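Local structure of transcriptional regulator (Mesorhizobium loti, 3BHQ) at residues Asp14-Ile18 with Thr48-Phe53. The protein probably binds DNA at cis-regulatory sites as a transcriptional regulator of the TetR family. Residues are numbered along the deposited sequence; the frame is centred on the assembly and turned at random.
Sequences DREII and TVYKHF
This is a helix-helix contact within the DNA-binding domain of a TetR-family regulator: Asp14-Ile18 of the first helix (9-28) meets Thr48-Phe53, the C-terminal part of helix 46-53, the probable recognition helix of the predicted helix-turn-helix. Residues 14-18 and 48-51 are alpha-helical, with phi/psi near -62/-43° and backbone hydrogen bonds from Ile18 N to Asp14 O (3.0 Å) and Phe53 N to Val49 O (2.9 Å); Phe53 relaxes to -128/-3°. The segment axes cross almost at right angles (-97°) and approach to 11.2 Å, a spacing bridged by side chains. Across it, the CA atoms of Ile17 and Val49 lie 7.4 Å apart and those of Asp14 and His52 7.7 Å. The CA-to-CB bond of Phe53 points toward the first helix, and the m rotamer (chi1 -63°) places its CE2 3.7 Å from CG2 of Ile17 and its CZ 3.9 Å from CG1 of Ile18. Ile17 (chi1 m, chi2 t) extends its CD1 to 3.9 Å from CG2 of Val49 and 4.1 Å from CG2 of Thr48; it thus meets both Val49 and Phe53, one turn apart. At the more exposed margin, Asp14 and His52, both chi1 m, form a nearly linear hydrogen bond: ND1 of His52 donates to OD1 of Asp14 at 2.7 Å, near the imidazole plane. The segments bury 291 Å², joining helix 9-28 to the helix-turn-helix in the three-helix arrangement of TetR N-terminal domains. In helix 35-42, Ala42 touches Ile17, while Met35 and Ala39 touch Val49; in helix 56-83, Leu59 and Glu62 touch Phe53, and Val63 and Ser66 touch Ile18.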
ATOM      1  N   ASP A  14      25.330  17.091  -9.793  1.00 24.09           N
ATOM      2  CA  ASP A  14      24.764  15.986  -8.998  1.00 23.59           C
ATOM      3  C   ASP A  14      23.229  15.896  -9.091  1.00 21.78           C
ATOM      4  O   ASP A  14      22.683  14.819  -9.219  1.00 22.27           O
ATOM      5  CB  ASP A  14      25.224  16.024  -7.535  1.00 25.72           C
ATOM      6  CG  ASP A  14      26.699  15.624  -7.361  1.00 28.39           C
ATOM      7  OD1 ASP A  14      27.392  15.203  -8.322  1.00 25.63           O
ATOM      8  OD2 ASP A  14      27.171  15.726  -6.219  1.00 30.81           O
ATOM      9  N   ARG A  15      22.564  17.043  -9.055  1.00 24.04           N
ATOM     10  CA  ARG A  15      21.117  17.104  -9.282  1.00 25.92           C
ATOM     11  C   ARG A  15      20.753  16.558 -10.671  1.00 22.87           C
ATOM     12  O   ARG A  15      19.794  15.789 -10.800  1.00 23.61           O
ATOM     13  CB  ARG A  15      20.601  18.543  -9.132  1.00 28.43           C
ATOM     14  CG  ARG A  15      19.088  18.708  -9.412  1.00 30.18           C
ATOM     15  CD  ARG A  15      18.560  20.115  -9.109  1.00 35.33           C
ATOM     16  NE  ARG A  15      19.338  21.180  -9.737  1.00 42.23           N
ATOM     17  CZ  ARG A  15      19.319  21.491 -11.038  1.00 46.58           C
ATOM     18  NH1 ARG A  15      18.541  20.850 -11.924  1.00 49.43           N
ATOM     19  NH2 ARG A  15      20.095  22.487 -11.459  1.00 51.01           N
ATOM     20  N   GLU A  16      21.514  16.965 -11.696  1.00 21.59           N
ATOM     21  CA  GLU A  16      21.280  16.477 -13.069  1.00 23.03           C
ATOM     22  C   GLU A  16      21.463  14.968 -13.187  1.00 21.82           C
ATOM     23  O   GLU A  16      20.694  14.287 -13.868  1.00 21.46           O
ATOM     24  CB  GLU A  16      22.165  17.218 -14.071  1.00 24.36           C
ATOM     25  CG  GLU A  16      21.762  18.688 -14.248  1.00 26.56           C
ATOM     26  CD  GLU A  16      22.746  19.544 -15.017  1.00 27.15           C
ATOM     27  OE1 GLU A  16      23.863  19.102 -15.347  1.00 30.16           O
ATOM     28  OE2 GLU A  16      22.385  20.711 -15.271  1.00 39.28           O
ATOM     29  N   ILE A  17      22.497  14.448 -12.515  1.00 20.70           N
ATOM     30  CA  ILE A  17      22.752  13.020 -12.502  1.00 18.36           C
ATOM     31  C   ILE A  17      21.584  12.261 -11.819  1.00 18.69           C
ATOM     32  O   ILE A  17      21.132  11.244 -12.335  1.00 19.31           O
ATOM     33  CB  ILE A  17      24.115  12.683 -11.824  1.00 17.49           C
ATOM     34  CG1 ILE A  17      25.258  13.248 -12.659  1.00 18.22           C
ATOM     35  CG2 ILE A  17      24.274  11.181 -11.634  1.00 16.46           C
ATOM     36  CD1 ILE A  17      26.605  13.311 -11.900  1.00 19.77           C
ATOM     37  N   ILE A  18      21.149  12.740 -10.653  1.00 20.95           N
ATOM     38  CA  ILE A  18      20.031  12.104  -9.937  1.00 21.16           C
ATOM     39  C   ILE A  18      18.733  12.163 -10.768  1.00 20.62           C
ATOM     40  O   ILE A  18      17.989  11.185 -10.854  1.00 23.09           O
ATOM     41  CB  ILE A  18      19.843  12.701  -8.522  1.00 20.79           C
ATOM     42  CG1 ILE A  18      21.032  12.325  -7.636  1.00 21.85           C
ATOM     43  CG2 ILE A  18      18.545  12.180  -7.887  1.00 23.03           C
ATOM     44  CD1 ILE A  18      21.178  13.175  -6.388  1.00 25.77           C
ATOM     45  N   THR A  48      32.963  11.278 -13.326  1.00 19.46           N
ATOM     46  CA  THR A  48      32.192  12.051 -12.340  1.00 19.07           C
ATOM     47  C   THR A  48      31.101  11.229 -11.668  1.00 20.33           C
ATOM     48  O   THR A  48      30.962  11.273 -10.443  1.00 18.67           O
ATOM     49  CB  THR A  48      31.580  13.290 -12.988  1.00 17.15           C
ATOM     50  OG1 THR A  48      32.632  14.130 -13.433  1.00 21.73           O
ATOM     51  CG2 THR A  48      30.626  14.007 -12.016  1.00 23.87           C
ATOM     52  N   VAL A  49      30.334  10.451 -12.437  1.00 17.78           N
ATOM     53  CA  VAL A  49      29.266   9.627 -11.849  1.00 17.56           C
ATOM     54  C   VAL A  49      29.835   8.594 -10.837  1.00 18.21           C
ATOM     55  O   VAL A  49      29.347   8.490  -9.712  1.00 17.71           O
ATOM     56  CB  VAL A  49      28.357   8.998 -12.944  1.00 17.89           C
ATOM     57  CG1 VAL A  49      27.236   8.189 -12.312  1.00 19.24           C
ATOM     58  CG2 VAL A  49      27.782  10.099 -13.843  1.00 20.01           C
ATOM     59  N   TYR A  50      30.935   7.918 -11.186  1.00 19.00           N
ATOM     60  CA  TYR A  50      31.588   6.980 -10.252  1.00 18.88           C
ATOM     61  C   TYR A  50      32.189   7.667  -9.022  1.00 19.25           C
ATOM     62  O   TYR A  50      32.051   7.157  -7.902  1.00 19.21           O
ATOM     63  CB  TYR A  50      32.624   6.088 -10.966  1.00 20.04           C
ATOM     64  CG  TYR A  50      31.991   4.917 -11.707  1.00 21.06           C
ATOM     65  CD1 TYR A  50      31.577   3.773 -11.030  1.00 29.50           C
ATOM     66  CD2 TYR A  50      31.822   4.954 -13.088  1.00 21.86           C
ATOM     67  CE1 TYR A  50      31.007   2.690 -11.717  1.00 28.77           C
ATOM     68  CE2 TYR A  50      31.223   3.892 -13.783  1.00 27.73           C
ATOM     69  CZ  TYR A  50      30.844   2.765 -13.100  1.00 30.68           C
ATOM     70  OH  TYR A  50      30.311   1.718 -13.816  1.00 31.37           O
ATOM     71  N   LYS A  51      32.822   8.817  -9.233  1.00 19.33           N
ATOM     72  CA  LYS A  51      33.449   9.551  -8.129  1.00 19.72           C
ATOM     73  C   LYS A  51      32.412  10.011  -7.097  1.00 19.72           C
ATOM     74  O   LYS A  51      32.649   9.964  -5.871  1.00 19.38           O
ATOM     75  CB  LYS A  51      34.279  10.737  -8.653  1.00 19.50           C
ATOM     76  CG  LYS A  51      35.590  10.308  -9.313  1.00 20.53           C
ATOM     77  CD  LYS A  51      36.171  11.349 -10.280  1.00 22.10           C
ATOM     78  CE  LYS A  51      36.644  12.626  -9.614  1.00 22.67           C
ATOM     79  NZ  LYS A  51      37.327  13.514 -10.603  1.00 17.16           N
ATOM     80  N   HIS A  52      31.265  10.462  -7.599  1.00 19.58           N
ATOM     81  CA  HIS A  52      30.226  11.058  -6.740  1.00 20.36           C
ATOM     82  C   HIS A  52      29.177  10.098  -6.233  1.00 19.86           C
ATOM     83  O   HIS A  52      28.571  10.356  -5.174  1.00 19.50           O
ATOM     84  CB  HIS A  52      29.548  12.219  -7.476  1.00 20.37           C
ATOM     85  CG  HIS A  52      30.450  13.376  -7.724  1.00 22.78           C
ATOM     86  ND1 HIS A  52      29.974  14.623  -8.079  1.00 26.96           N
ATOM     87  CD2 HIS A  52      31.797  13.508  -7.590  1.00 24.92           C
ATOM     88  CE1 HIS A  52      30.999  15.457  -8.208  1.00 31.60           C
ATOM     89  NE2 HIS A  52      32.115  14.806  -7.922  1.00 26.72           N
ATOM     90  N   PHE A  53      28.951   8.976  -6.916  1.00 18.00           N
ATOM     91  CA  PHE A  53      27.918   8.034  -6.543  1.00 17.95           C
ATOM     92  C   PHE A  53      28.339   6.578  -6.387  1.00 19.57           C
ATOM     93  O   PHE A  53      27.476   5.765  -6.026  1.00 20.63           O
ATOM     94  CB  PHE A  53      26.729   8.162  -7.498  1.00 17.72           C
ATOM     95  CG  PHE A  53      26.075   9.519  -7.435  1.00 17.97           C
ATOM     96  CD1 PHE A  53      25.253   9.829  -6.362  1.00 21.97           C
ATOM     97  CD2 PHE A  53      26.324  10.490  -8.375  1.00 22.59           C
ATOM     98  CE1 PHE A  53      24.656  11.096  -6.247  1.00 19.84           C
ATOM     99  CE2 PHE A  53      25.741  11.776  -8.265  1.00 23.29           C
ATOM    100  CZ  PHE A  53      24.894  12.064  -7.206  1.00 23.67           C
TER